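Local coordinates for protein BamaA.19900.a (Balamuthia mandrillaris, PDB 6VZZ) that binds glucose and, as a glucokinase of the actin-like ATPase clan, probably catalyses its ATP-dependent phosphorylation to glucose 6-phosphate, at residues Y186-V191 / L333-N338; F219-I224 / E256-V261; A235-L240 / F313-R318; R264-T269 / H306-L311; R318-L323 / A355-H360. One frame throughout, in Å; residues are numbered along the deposited sequence.

Contact 1 of 5, residues Y186-V191 / L333-N338; sequences YLVLAV and LLAGDN
L333 and L187 begin a run of three backbone hydrogen bonds that join these strands side by side: L333 N gives to L187 O at 2.8 Å, L189 N to L333 O at 2.9 Å, and A335 N to L189 O at 2.8 Å. L189 thus bonds to L333 and A335, the residues flanking its partner L334, which is the parallel pattern. The axes lie 4.7 Å apart with 29° between their N-to-C directions, and V188 pairs with L333. CA-H...O contacts, V188 CA to L333 O and L334 CA to L189 O, fill in between the bonds. Both strands belong to the mixed sheet that also holds strands 195-201 and 370-374, in line with the actin-like ATPase fold of glucokinases, and their side chains alternate between its faces. L333 can be followed outward on the face it shares with V188. Its CB faces V188 CG2 at 4.4 Å; CG sits beside the backbone N (chi1 -69°), and CD1 ends 4.0 Å from Y186 CB. V154 of helix 146-159 packs on the same leucine. The other face carries L189 and L334, where L189 CB meets L334 CD2 at 4.2 Å and L316 of helix 303-327 touches L189. Beyond the paired residues G336 has phi 110°, a backbone setting that favours glycine, and the chain then turns to N338, whose CB lies 3.7 Å from V191 O.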
# COMPACT_ATOMS: atom_id res chain seq x y z
N TYR A 186 10.91 1.87 -3.19
CA TYR A 186 10.99 3.26 -2.78
C TYR A 186 9.61 3.88 -2.93
O TYR A 186 8.93 3.67 -3.94
CB TYR A 186 12.03 4.03 -3.60
CG TYR A 186 13.46 3.65 -3.25
CD1 TYR A 186 14.16 4.33 -2.28
CD2 TYR A 186 14.09 2.58 -3.89
CE1 TYR A 186 15.46 3.98 -1.94
CE2 TYR A 186 15.39 2.22 -3.57
CZ TYR A 186 16.07 2.94 -2.59
OH TYR A 186 17.36 2.60 -2.25
N LEU A 187 9.19 4.61 -1.90
CA LEU A 187 7.94 5.35 -1.91
C LEU A 187 8.19 6.75 -2.47
O LEU A 187 9.16 7.41 -2.10
CB LEU A 187 7.36 5.43 -0.50
CG LEU A 187 6.04 6.13 -0.21
CD1 LEU A 187 4.88 5.42 -0.87
CD2 LEU A 187 5.80 6.22 1.29
N VAL A 188 7.33 7.19 -3.39
CA VAL A 188 7.41 8.53 -3.95
C VAL A 188 6.14 9.29 -3.58
O VAL A 188 5.03 8.79 -3.79
CB VAL A 188 7.61 8.51 -5.48
CG1 VAL A 188 7.63 9.93 -6.02
CG2 VAL A 188 8.88 7.77 -5.84
N LEU A 189 6.31 10.49 -3.02
CA LEU A 189 5.21 11.37 -2.62
C LEU A 189 5.41 12.75 -3.24
O LEU A 189 6.55 13.23 -3.32
CB LEU A 189 5.11 11.53 -1.08
CG LEU A 189 5.05 10.30 -0.18
CD1 LEU A 189 6.44 9.79 0.14
CD2 LEU A 189 4.30 10.61 1.09
N ALA A 190 4.31 13.39 -3.64
CA ALA A 190 4.37 14.76 -4.14
C ALA A 190 3.17 15.54 -3.62
O ALA A 190 2.03 15.11 -3.79
CB ALA A 190 4.40 14.81 -5.67
N VAL A 191 3.45 16.69 -3.00
CA VAL A 191 2.43 17.56 -2.43
C VAL A 191 2.21 18.72 -3.39
O VAL A 191 3.14 19.49 -3.66
CB VAL A 191 2.82 18.07 -1.04
CG1 VAL A 191 1.67 18.84 -0.41
CG2 VAL A 191 3.25 16.92 -0.15
N LEU A 333 10.99 9.40 -1.44
CA LEU A 333 11.38 10.60 -2.18
C LEU A 333 10.23 11.60 -2.12
O LEU A 333 9.11 11.27 -2.53
CB LEU A 333 11.73 10.26 -3.63
CG LEU A 333 13.00 9.45 -3.91
CD1 LEU A 333 12.86 7.97 -3.56
CD2 LEU A 333 13.38 9.62 -5.36
N LEU A 334 10.51 12.80 -1.61
CA LEU A 334 9.57 13.91 -1.70
C LEU A 334 9.83 14.64 -3.01
O LEU A 334 10.92 15.19 -3.21
CB LEU A 334 9.72 14.86 -0.50
CG LEU A 334 9.52 14.21 0.88
CD1 LEU A 334 9.73 15.19 2.02
CD2 LEU A 334 8.15 13.58 0.96
N ALA A 335 8.85 14.63 -3.90
CA ALA A 335 9.05 15.09 -5.27
C ALA A 335 8.07 16.20 -5.61
O ALA A 335 7.12 16.47 -4.88
CB ALA A 335 8.91 13.94 -6.26
N GLY A 336 8.32 16.84 -6.74
CA GLY A 336 7.54 17.93 -7.28
C GLY A 336 8.32 19.23 -7.22
O GLY A 336 9.20 19.42 -6.38
N ASP A 337 7.99 20.15 -8.14
CA ASP A 337 8.64 21.46 -8.11
C ASP A 337 8.19 22.28 -6.92
O ASP A 337 8.95 23.13 -6.43
CB ASP A 337 8.38 22.22 -9.42
CG ASP A 337 9.17 21.64 -10.60
OD1 ASP A 337 9.95 20.69 -10.41
OD2 ASP A 337 9.00 22.15 -11.73
N ASN A 338 6.99 22.03 -6.42
CA ASN A 338 6.55 22.72 -5.21
C ASN A 338 7.39 22.34 -4.00
O ASN A 338 7.60 23.17 -3.11
CB ASN A 338 5.08 22.43 -4.94
CG ASN A 338 4.45 23.45 -4.05
OD1 ASN A 338 4.59 24.66 -4.27
ND2 ASN A 338 3.77 22.97 -3.01

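Contact 2 of 5, residues F219-I224 / E256-V261; sequences FGHVAI and EYEDIV. With BGC (beta-D-glucopyranose), chain B.
H221 and E256 meet through a histidine-carboxylate hydrogen bond, ND1 giving to OE1 at 2.7 Å with an N-H...O angle of 160°. E256 OE1 lies in the imidazole plane and is approached on its syn side but well out of the carboxylate plane; ring and carboxylate planes stand 75° apart. The E256 chain is extended beyond CG, which carries its CD past H221 O to the ring. At the other ring nitrogen, H221 NE2 donates to O2 of the bound glucose at 2.7 Å. E258 lies alongside H221 and points the same way; chi1 (-174°) sets its CG anti to the backbone N, and the chain, extended beyond CG, then takes the carboxylate to the sugar, where OE1 accepts from glucose O1 at 2.6 Å. Its other oxygen, OE2, is held by R264 and N116. Behind these polar ends the backbones are tied by E258 N to G220 O, 2.9 Å, and Y257 N to V222 O, 3.1 Å. The Y257 ring takes I224 CG2 over one face, a CH-pi contact 3.8 Å from the centroid, while V222 CG2 meets CD2 at its edge. E256 OE2 also forms a salt bridge with K362 of the second subunit, so the second shell of the sugar site reaches the dimer interface. With ND1 donating to E256 OE1 and NE2 to glucose O2, the two bonds together hold the ring's rotation and position the histidine for the sugar.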
# COMPACT_ATOMS: atom_id res chain seq x y z
N PHE A 219 -3.15 6.66 -2.33
CA PHE A 219 -3.13 6.71 -0.88
C PHE A 219 -3.36 8.10 -0.32
O PHE A 219 -3.60 8.24 0.88
CB PHE A 219 -1.82 6.14 -0.34
CG PHE A 219 -1.88 4.65 -0.09
CD1 PHE A 219 -2.66 4.15 0.96
CD2 PHE A 219 -1.20 3.76 -0.90
CE1 PHE A 219 -2.74 2.79 1.19
CE2 PHE A 219 -1.27 2.40 -0.67
CZ PHE A 219 -2.05 1.92 0.38
N GLY A 220 -3.32 9.14 -1.15
CA GLY A 220 -3.65 10.46 -0.62
C GLY A 220 -5.07 10.55 -0.11
O GLY A 220 -5.38 11.44 0.69
N HIS A 221 -5.94 9.63 -0.53
CA HIS A 221 -7.35 9.70 -0.20
C HIS A 221 -7.75 8.77 0.93
O HIS A 221 -8.94 8.68 1.25
CB HIS A 221 -8.17 9.42 -1.46
CG HIS A 221 -7.84 10.35 -2.59
ND1 HIS A 221 -8.24 11.67 -2.61
CD2 HIS A 221 -7.13 10.15 -3.73
CE1 HIS A 221 -7.79 12.24 -3.72
NE2 HIS A 221 -7.12 11.34 -4.41
N VAL A 222 -6.80 8.08 1.58
CA VAL A 222 -7.15 7.25 2.73
C VAL A 222 -7.40 8.13 3.95
O VAL A 222 -6.85 9.23 4.08
CB VAL A 222 -6.06 6.20 3.02
CG1 VAL A 222 -5.79 5.34 1.79
CG2 VAL A 222 -4.79 6.85 3.55
N ALA A 223 -8.25 7.64 4.84
CA ALA A 223 -8.55 8.35 6.08
C ALA A 223 -7.29 8.55 6.91
O ALA A 223 -6.38 7.71 6.92
CB ALA A 223 -9.58 7.58 6.88
N ILE A 224 -7.24 9.67 7.63
CA ILE A 224 -6.08 10.01 8.45
C ILE A 224 -6.00 9.11 9.67
O ILE A 224 -6.95 8.41 10.01
CB ILE A 224 -6.15 11.49 8.86
CG1 ILE A 224 -7.52 11.83 9.43
CG2 ILE A 224 -5.89 12.38 7.66
CD1 ILE A 224 -7.69 11.51 10.87
N GLU A 256 -9.62 12.82 4.55
CA GLU A 256 -8.51 12.20 3.84
C GLU A 256 -7.23 12.97 4.13
O GLU A 256 -7.27 14.16 4.46
CB GLU A 256 -8.74 12.18 2.32
CG GLU A 256 -10.12 11.78 1.87
CD GLU A 256 -10.27 11.81 0.36
OE1 GLU A 256 -9.45 12.49 -0.30
OE2 GLU A 256 -11.20 11.15 -0.16
N TYR A 257 -6.10 12.27 4.01
CA TYR A 257 -4.82 12.96 4.18
C TYR A 257 -4.72 14.15 3.24
O TYR A 257 -4.19 15.21 3.63
CB TYR A 257 -3.65 11.99 3.95
CG TYR A 257 -3.27 11.19 5.18
CD1 TYR A 257 -2.56 11.77 6.23
CD2 TYR A 257 -3.61 9.84 5.30
CE1 TYR A 257 -2.20 11.04 7.35
CE2 TYR A 257 -3.27 9.11 6.42
CZ TYR A 257 -2.56 9.71 7.44
OH TYR A 257 -2.21 8.98 8.56
N GLU A 258 -5.26 14.03 2.02
CA GLU A 258 -5.23 15.13 1.06
C GLU A 258 -6.05 16.32 1.54
O GLU A 258 -5.82 17.45 1.07
CB GLU A 258 -5.74 14.65 -0.31
CG GLU A 258 -5.61 15.70 -1.41
CD GLU A 258 -6.01 15.18 -2.79
OE1 GLU A 258 -5.31 14.30 -3.32
OE2 GLU A 258 -7.03 15.66 -3.34
N ASP A 259 -6.99 16.13 2.46
CA ASP A 259 -7.74 17.27 2.96
C ASP A 259 -6.89 18.19 3.82
O ASP A 259 -7.31 19.32 4.11
CB ASP A 259 -8.98 16.79 3.71
CG ASP A 259 -10.00 16.12 2.80
OD1 ASP A 259 -10.05 16.48 1.60
OD2 ASP A 259 -10.75 15.23 3.27
N ILE A 260 -5.70 17.74 4.22
CA ILE A 260 -4.73 18.59 4.89
C ILE A 260 -3.46 18.76 4.06
O ILE A 260 -2.94 19.88 3.92
CB ILE A 260 -4.39 18.02 6.28
CG1 ILE A 260 -5.59 18.19 7.22
CG2 ILE A 260 -3.14 18.66 6.86
CD1 ILE A 260 -5.36 17.58 8.60
N VAL A 261 -2.98 17.67 3.45
CA VAL A 261 -1.69 17.66 2.78
C VAL A 261 -1.92 18.00 1.32
O VAL A 261 -1.86 17.13 0.45
CB VAL A 261 -0.99 16.30 2.96
CG1 VAL A 261 0.44 16.35 2.45
CG2 VAL A 261 -1.04 15.87 4.41
C2 BGC B . -5.25 12.11 -7.36
C3 BGC B . -4.03 11.31 -7.76
C4 BGC B . -2.87 12.24 -8.10
C5 BGC B . -2.64 13.20 -6.94
C6 BGC B . -1.54 14.21 -7.18
C1 BGC B . -4.88 13.05 -6.22
O1 BGC B . -5.98 13.75 -5.76
O2 BGC B . -6.30 11.24 -6.96
O3 BGC B . -4.33 10.45 -8.85
O4 BGC B . -1.69 11.50 -8.32
O5 BGC B . -3.84 13.93 -6.67
O6 BGC B . -1.68 14.83 -8.44

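Contact 3 of 5, residues A235-L240 / F313-R318; sequences AEETRL and FKFLMR
E237 faces K314 and R318 across two helices that run nearly perpendicular, with 95° between their N-to-C directions and 13.9 Å between the axes, a separation bridged mainly by long side chains. The E237 chain is extended beyond CG and meets the R318 guanidinium tip to tip. The grip is end-on: NH1 of R318 gives to OE1 of E237 at 2.9 Å, and NH2 of R318 to OE2 of E237 at 3.0 Å, both bonds nearly straight. Carboxylate and guanidinium planes are only 22° apart, and OE1 offers its syn lone pair to NH1. K314 also comes tip to tip, its NZ meeting the same E237 OE1 at 3.1 Å, making a three-residue salt-bridge network. Beside the charges, F315 CZ lies 3.9 Å from E237 OE2, and the apolar part is L240 CD2, 4.4 Å from F315 CE1. R318 is also bound by E356 through NE and by the backbone oxygen of S225 through NH2. The two straight bonds fix the rotation of the buried E237 carboxylate, and two cationic partners on one glutamate would be expected to keep it ionised.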
# COMPACT_ATOMS: atom_id res chain seq x y z
N ALA A 235 -5.47 17.01 21.74
CA ALA A 235 -6.69 17.81 21.82
C ALA A 235 -6.83 18.73 20.61
O ALA A 235 -7.93 18.87 20.06
CB ALA A 235 -6.70 18.62 23.11
N GLU A 236 -5.73 19.36 20.19
CA GLU A 236 -5.83 20.33 19.10
C GLU A 236 -5.95 19.65 17.75
O GLU A 236 -6.62 20.18 16.85
CB GLU A 236 -4.63 21.29 19.12
CG GLU A 236 -3.32 20.72 18.58
CD GLU A 236 -2.32 21.81 18.16
OE1 GLU A 236 -2.54 23.01 18.48
OE2 GLU A 236 -1.31 21.45 17.51
N GLU A 237 -5.34 18.47 17.57
CA GLU A 237 -5.52 17.73 16.33
C GLU A 237 -6.97 17.30 16.17
O GLU A 237 -7.53 17.34 15.08
CB GLU A 237 -4.60 16.52 16.27
CG GLU A 237 -3.18 16.82 15.86
CD GLU A 237 -2.42 15.57 15.46
OE1 GLU A 237 -1.18 15.62 15.38
OE2 GLU A 237 -3.08 14.53 15.22
N THR A 238 -7.59 16.87 17.28
CA THR A 238 -9.00 16.50 17.24
C THR A 238 -9.87 17.68 16.80
O THR A 238 -10.80 17.50 16.01
CB THR A 238 -9.44 15.99 18.61
OG1 THR A 238 -8.58 14.91 19.00
CG2 THR A 238 -10.87 15.50 18.56
N ARG A 239 -9.56 18.89 17.28
CA ARG A 239 -10.32 20.05 16.84
C ARG A 239 -10.11 20.32 15.36
O ARG A 239 -11.07 20.60 14.63
CB ARG A 239 -9.95 21.28 17.68
CG ARG A 239 -10.34 21.19 19.16
CD ARG A 239 -10.37 22.56 19.84
NE ARG A 239 -9.12 23.30 19.68
CZ ARG A 239 -8.05 23.16 20.47
NH1 ARG A 239 -8.07 22.30 21.49
NH2 ARG A 239 -6.96 23.88 20.24
N LEU A 240 -8.86 20.21 14.88
CA LEU A 240 -8.58 20.46 13.47
C LEU A 240 -9.28 19.45 12.58
O LEU A 240 -9.87 19.82 11.56
CB LEU A 240 -7.07 20.44 13.23
CG LEU A 240 -6.63 20.32 11.76
CD1 LEU A 240 -7.06 21.53 10.94
CD2 LEU A 240 -5.14 20.11 11.68
N PHE A 313 2.83 19.60 7.18
CA PHE A 313 3.92 18.65 7.00
C PHE A 313 3.87 17.53 8.02
O PHE A 313 4.35 16.42 7.74
CB PHE A 313 5.26 19.37 7.06
CG PHE A 313 5.77 19.75 5.71
CD1 PHE A 313 6.17 18.76 4.82
CD2 PHE A 313 5.81 21.06 5.31
CE1 PHE A 313 6.62 19.09 3.57
CE2 PHE A 313 6.27 21.40 4.05
CZ PHE A 313 6.68 20.41 3.18
N LYS A 314 3.29 17.78 9.19
CA LYS A 314 3.11 16.71 10.16
C LYS A 314 2.29 15.58 9.57
O LYS A 314 2.64 14.40 9.68
CB LYS A 314 2.47 17.24 11.44
CG LYS A 314 2.26 16.17 12.49
CD LYS A 314 2.41 16.71 13.90
CE LYS A 314 1.15 17.41 14.37
NZ LYS A 314 1.17 17.65 15.86
N PHE A 315 1.19 15.91 8.89
CA PHE A 315 0.35 14.86 8.34
C PHE A 315 0.98 14.23 7.11
O PHE A 315 0.74 13.05 6.83
CB PHE A 315 -1.05 15.39 8.03
CG PHE A 315 -1.95 15.39 9.22
CD1 PHE A 315 -1.91 16.43 10.13
CD2 PHE A 315 -2.82 14.33 9.44
CE1 PHE A 315 -2.73 16.42 11.25
CE2 PHE A 315 -3.64 14.31 10.55
CZ PHE A 315 -3.60 15.36 11.46
N LEU A 316 1.81 14.97 6.37
CA LEU A 316 2.61 14.33 5.33
C LEU A 316 3.55 13.29 5.94
O LEU A 316 3.67 12.18 5.42
CB LEU A 316 3.40 15.37 4.54
CG LEU A 316 4.41 14.76 3.57
CD1 LEU A 316 3.71 14.08 2.41
CD2 LEU A 316 5.38 15.80 3.06
N MET A 317 4.19 13.63 7.06
CA MET A 317 5.05 12.66 7.72
C MET A 317 4.26 11.47 8.26
O MET A 317 4.79 10.36 8.32
CB MET A 317 5.84 13.32 8.85
CG MET A 317 6.91 14.30 8.38
SD MET A 317 8.22 13.52 7.43
CE MET A 317 7.94 14.20 5.80
N ARG A 318 3.00 11.67 8.66
CA ARG A 318 2.24 10.56 9.23
C ARG A 318 1.83 9.54 8.17
O ARG A 318 1.90 8.33 8.41
CB ARG A 318 1.01 11.07 9.97
CG ARG A 318 0.25 9.97 10.67
CD ARG A 318 -0.70 10.54 11.72
NE ARG A 318 -0.04 11.58 12.49
CZ ARG A 318 -0.66 12.47 13.25
NH1 ARG A 318 0.04 13.39 13.89
NH2 ARG A 318 -1.99 12.44 13.36

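Contact 4 of 5, residues R264-T269 / H306-L311; sequences RGLVIT and HKAMML
L266 and T269 pack on A308 and M309 in an oblique helix-helix packing contact of helices 263-276 and 303-327 in the glucokinase fold, with 133° between the N-to-C directions and 8.9 Å between the axes. The tight part lies around A308; consistent with its small side chain, the backbones come within 5.5 Å, from T269 CA to A308 CA. T269 turns its methyl rather than its hydroxyl to the neighbour: CG2, anti to the backbone N, rests 3.8 Å from A308 CB. L266 spreads its two methyls over the adjacent M309, CD1 lying 3.8 Å from M309 CA and CD2 3.7 Å from M309 SD, where the bend of the methionine at chi2 has swung its sulfur inward. Toward L311 the fit is looser, with T269 CG2 no nearer than 4.1 Å to L311 CD1, and L240 of helix 234-249 packs against both residues. On the more exposed flanks, R264 and K307 send their charges to E258 and E236. No hydrogen bond joins the two segments; the hydroxyl of T269 turns back into its own helix instead, OG1 giving to G265 O at 3.0 Å from the face of that carbonyl opposite the one used by T269 N.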
# COMPACT_ATOMS: atom_id res chain seq x y z
N ARG A 264 -5.07 23.37 -1.02
CA ARG A 264 -6.30 23.76 -0.33
C ARG A 264 -6.28 23.28 1.12
O ARG A 264 -6.90 23.91 1.98
CB ARG A 264 -7.52 23.22 -1.08
CG ARG A 264 -7.71 21.71 -1.01
CD ARG A 264 -8.77 21.23 -2.00
NE ARG A 264 -9.04 19.80 -1.86
CZ ARG A 264 -8.35 18.85 -2.50
NH1 ARG A 264 -7.36 19.17 -3.33
NH2 ARG A 264 -8.66 17.56 -2.31
N GLY A 265 -5.57 22.18 1.39
CA GLY A 265 -5.47 21.70 2.76
C GLY A 265 -4.67 22.63 3.65
O GLY A 265 -5.06 22.91 4.78
N LEU A 266 -3.55 23.14 3.13
CA LEU A 266 -2.81 24.15 3.87
C LEU A 266 -3.65 25.40 4.08
O LEU A 266 -3.59 26.03 5.14
CB LEU A 266 -1.51 24.48 3.14
CG LEU A 266 -0.66 25.59 3.77
CD1 LEU A 266 -0.19 25.20 5.17
CD2 LEU A 266 0.52 25.93 2.88
N VAL A 267 -4.46 25.77 3.08
CA VAL A 267 -5.30 26.96 3.21
C VAL A 267 -6.36 26.75 4.28
O VAL A 267 -6.64 27.65 5.08
CB VAL A 267 -5.92 27.32 1.85
CG1 VAL A 267 -7.00 28.38 2.02
CG2 VAL A 267 -4.85 27.80 0.88
N ILE A 268 -6.98 25.57 4.32
CA ILE A 268 -8.07 25.37 5.28
C ILE A 268 -7.52 25.18 6.69
O ILE A 268 -8.12 25.64 7.66
CB ILE A 268 -8.99 24.21 4.85
CG1 ILE A 268 -10.30 24.27 5.63
CG2 ILE A 268 -8.32 22.85 5.02
CD1 ILE A 268 -11.28 23.14 5.30
N THR A 269 -6.36 24.52 6.82
CA THR A 269 -5.69 24.47 8.12
C THR A 269 -5.33 25.87 8.60
O THR A 269 -5.49 26.19 9.79
CB THR A 269 -4.45 23.59 8.01
OG1 THR A 269 -4.84 22.26 7.65
CG2 THR A 269 -3.69 23.55 9.33
N HIS A 306 3.24 29.48 10.22
CA HIS A 306 4.09 28.41 10.71
C HIS A 306 3.26 27.28 11.30
O HIS A 306 3.47 26.11 10.97
CB HIS A 306 5.06 28.98 11.74
CG HIS A 306 5.99 27.96 12.32
ND1 HIS A 306 5.66 27.20 13.43
CD2 HIS A 306 7.23 27.56 11.95
CE1 HIS A 306 6.67 26.39 13.72
NE2 HIS A 306 7.63 26.59 12.83
N LYS A 307 2.30 27.61 12.17
CA LYS A 307 1.50 26.59 12.84
C LYS A 307 0.76 25.73 11.82
O LYS A 307 0.76 24.49 11.92
CB LYS A 307 0.52 27.26 13.81
CG LYS A 307 -0.27 26.29 14.69
CD LYS A 307 0.65 25.42 15.53
CE LYS A 307 -0.13 24.46 16.44
NZ LYS A 307 0.75 23.52 17.19
N ALA A 308 0.15 26.35 10.81
CA ALA A 308 -0.56 25.60 9.79
C ALA A 308 0.40 24.75 8.96
O ALA A 308 0.14 23.56 8.70
CB ALA A 308 -1.34 26.55 8.89
N MET A 309 1.52 25.33 8.54
CA MET A 309 2.50 24.59 7.75
C MET A 309 3.06 23.41 8.55
O MET A 309 3.28 22.33 8.01
CB MET A 309 3.61 25.53 7.31
CG MET A 309 4.48 25.01 6.19
SD MET A 309 3.61 25.04 4.62
CE MET A 309 4.85 24.36 3.54
N MET A 310 3.30 23.63 9.85
CA MET A 310 3.72 22.55 10.74
C MET A 310 2.75 21.37 10.67
O MET A 310 3.17 20.22 10.50
CB MET A 310 3.80 23.09 12.17
CG MET A 310 4.62 22.25 13.12
SD MET A 310 6.31 22.08 12.54
CE MET A 310 6.28 20.39 11.96
N LEU A 311 1.45 21.64 10.82
CA LEU A 311 0.47 20.57 10.78
C LEU A 311 0.38 19.96 9.39
O LEU A 311 0.21 18.74 9.24
CB LEU A 311 -0.89 21.08 11.22
CG LEU A 311 -1.00 21.37 12.71
CD1 LEU A 311 -1.91 22.55 12.94
CD2 LEU A 311 -1.54 20.13 13.41

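Contact 5 of 5, residues R318-L323 / A355-H360; sequences RIAKNL and AEFFDH
R318 and E356 form the first of the charged interactions, a side-on grip in which NE of R318 gives to OE1 of E356 at 2.8 Å and NH1 of R318 to OE2 of E356 at 3.0 Å. The side chains cross at about a right angle, and both donors stand above the carboxylate plane, about 50° out of it. K321 completes the network: its NZ lies 3.0 Å from E356 OE1, on the opposite face from R318 NE, so this oxygen is held from both faces. Among hydrogen bonds to the backbone, K321 NZ also donates to D359 O at 2.9 Å, past the end of helix 350-357; the bends at chi2 and chi3 carry its chain there. N322 turns its amide to its own helix, ND2 giving to R318 O at 2.9 Å, while its OD1 accepts from A223 N of the second subunit. Apolar contact comes from F357, whose CE1 reaches K321 CA at 3.5 Å, and from H360, whose CD2 lies 3.7 Å from K321 CD. The contact thus sets the end of helix 350-357 and the following turn against helix 303-327, with A320 and F357 both packed on M332 of strand 331-335 and H360 meeting H221 of the second subunit.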
# COMPACT_ATOMS: atom_id res chain seq x y z
N ARG A 318 3.00 11.67 8.66
CA ARG A 318 2.24 10.56 9.23
C ARG A 318 1.83 9.54 8.17
O ARG A 318 1.90 8.33 8.41
CB ARG A 318 1.01 11.07 9.97
CG ARG A 318 0.25 9.97 10.67
CD ARG A 318 -0.70 10.54 11.72
NE ARG A 318 -0.04 11.58 12.49
CZ ARG A 318 -0.66 12.47 13.25
NH1 ARG A 318 0.04 13.39 13.89
NH2 ARG A 318 -1.99 12.44 13.36
N ILE A 319 1.38 10.00 7.00
CA ILE A 319 1.04 9.05 5.96
C ILE A 319 2.30 8.38 5.43
O ILE A 319 2.31 7.18 5.12
CB ILE A 319 0.22 9.74 4.84
CG1 ILE A 319 -0.18 8.75 3.73
CG2 ILE A 319 0.99 10.88 4.20
CD1 ILE A 319 -0.87 7.50 4.22
N ALA A 320 3.40 9.12 5.35
CA ALA A 320 4.64 8.52 4.88
C ALA A 320 5.14 7.46 5.85
O ALA A 320 5.60 6.39 5.43
CB ALA A 320 5.70 9.61 4.65
N LYS A 321 5.05 7.74 7.16
CA LYS A 321 5.44 6.77 8.17
C LYS A 321 4.68 5.46 7.99
O LYS A 321 5.28 4.38 7.88
CB LYS A 321 5.18 7.34 9.56
CG LYS A 321 5.25 6.33 10.69
CD LYS A 321 4.24 6.63 11.77
CE LYS A 321 4.02 8.13 11.94
NZ LYS A 321 3.18 8.47 13.13
N ASN A 322 3.35 5.53 7.91
CA ASN A 322 2.55 4.31 7.84
C ASN A 322 2.71 3.57 6.52
O ASN A 322 2.65 2.33 6.49
CB ASN A 322 1.10 4.66 8.12
CG ASN A 322 0.87 4.90 9.60
OD1 ASN A 322 0.80 3.95 10.39
ND2 ASN A 322 0.80 6.16 10.01
N LEU A 323 2.94 4.29 5.41
CA LEU A 323 3.17 3.60 4.15
C LEU A 323 4.54 2.92 4.14
O LEU A 323 4.69 1.84 3.55
CB LEU A 323 3.04 4.57 2.98
CG LEU A 323 1.65 5.14 2.70
CD1 LEU A 323 1.74 6.14 1.58
CD2 LEU A 323 0.66 4.04 2.35
N ALA A 355 10.09 13.76 14.99
CA ALA A 355 9.26 13.31 16.10
C ALA A 355 7.97 12.68 15.59
O ALA A 355 7.51 11.66 16.14
CB ALA A 355 8.96 14.48 17.03
N GLU A 356 7.39 13.24 14.53
CA GLU A 356 6.18 12.66 13.95
C GLU A 356 6.48 11.37 13.21
O GLU A 356 5.76 10.38 13.37
CB GLU A 356 5.52 13.67 13.02
CG GLU A 356 4.41 13.09 12.16
CD GLU A 356 3.30 12.45 12.99
OE1 GLU A 356 2.77 11.41 12.56
OE2 GLU A 356 2.98 12.97 14.08
N PHE A 357 7.55 11.35 12.40
CA PHE A 357 7.79 10.21 11.53
C PHE A 357 8.15 8.95 12.31
O PHE A 357 7.75 7.85 11.93
CB PHE A 357 8.89 10.55 10.52
CG PHE A 357 9.20 9.42 9.57
CD1 PHE A 357 8.38 9.18 8.48
CD2 PHE A 357 10.30 8.60 9.77
CE1 PHE A 357 8.65 8.13 7.61
CE2 PHE A 357 10.57 7.56 8.91
CZ PHE A 357 9.75 7.32 7.82
N PHE A 358 8.90 9.08 13.40
CA PHE A 358 9.24 7.92 14.22
C PHE A 358 8.26 7.68 15.37
O PHE A 358 8.55 6.88 16.26
CB PHE A 358 10.67 8.07 14.76
CG PHE A 358 11.69 8.17 13.69
CD1 PHE A 358 12.07 7.04 12.97
CD2 PHE A 358 12.26 9.39 13.35
CE1 PHE A 358 12.99 7.11 11.96
CE2 PHE A 358 13.20 9.48 12.33
CZ PHE A 358 13.56 8.34 11.63
N ASP A 359 7.10 8.34 15.37
CA ASP A 359 6.07 8.15 16.39
C ASP A 359 5.23 6.92 16.01
O ASP A 359 4.15 7.02 15.41
CB ASP A 359 5.23 9.42 16.52
CG ASP A 359 4.10 9.31 17.54
OD1 ASP A 359 3.78 8.21 18.02
OD2 ASP A 359 3.52 10.37 17.88
N HIS A 360 5.73 5.74 16.38
CA HIS A 360 5.08 4.49 16.02
C HIS A 360 5.59 3.39 16.93
O HIS A 360 6.76 3.40 17.31
CB HIS A 360 5.34 4.13 14.54
CG HIS A 360 4.32 3.19 13.97
ND1 HIS A 360 4.38 1.83 14.17
CD2 HIS A 360 3.21 3.42 13.23
CE1 HIS A 360 3.35 1.25 13.57
NE2 HIS A 360 2.63 2.19 12.99

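Contact 1 lies deepest, its centre about 6 Å from that of the chain, and joins strands through backbone bonds and aliphatic packing; the centres of the others lie farther out, about 14 to 21 Å from the chain's centre, yet these contacts are still largely buried. Contacts 3, 4 and 5 all use helix 303-327, whose L316 and A320 pack on contact 1. Their chemistry differs: contact 4 is apolar, whereas contacts 3 and 5 are salt-bridged and share R318, set between E237 and E356. Contact 2, made of loops, alone binds the sugar; its E258 is salt-bridged to R264 of contact 4. Contacts 2 and 5 both reach the second subunit.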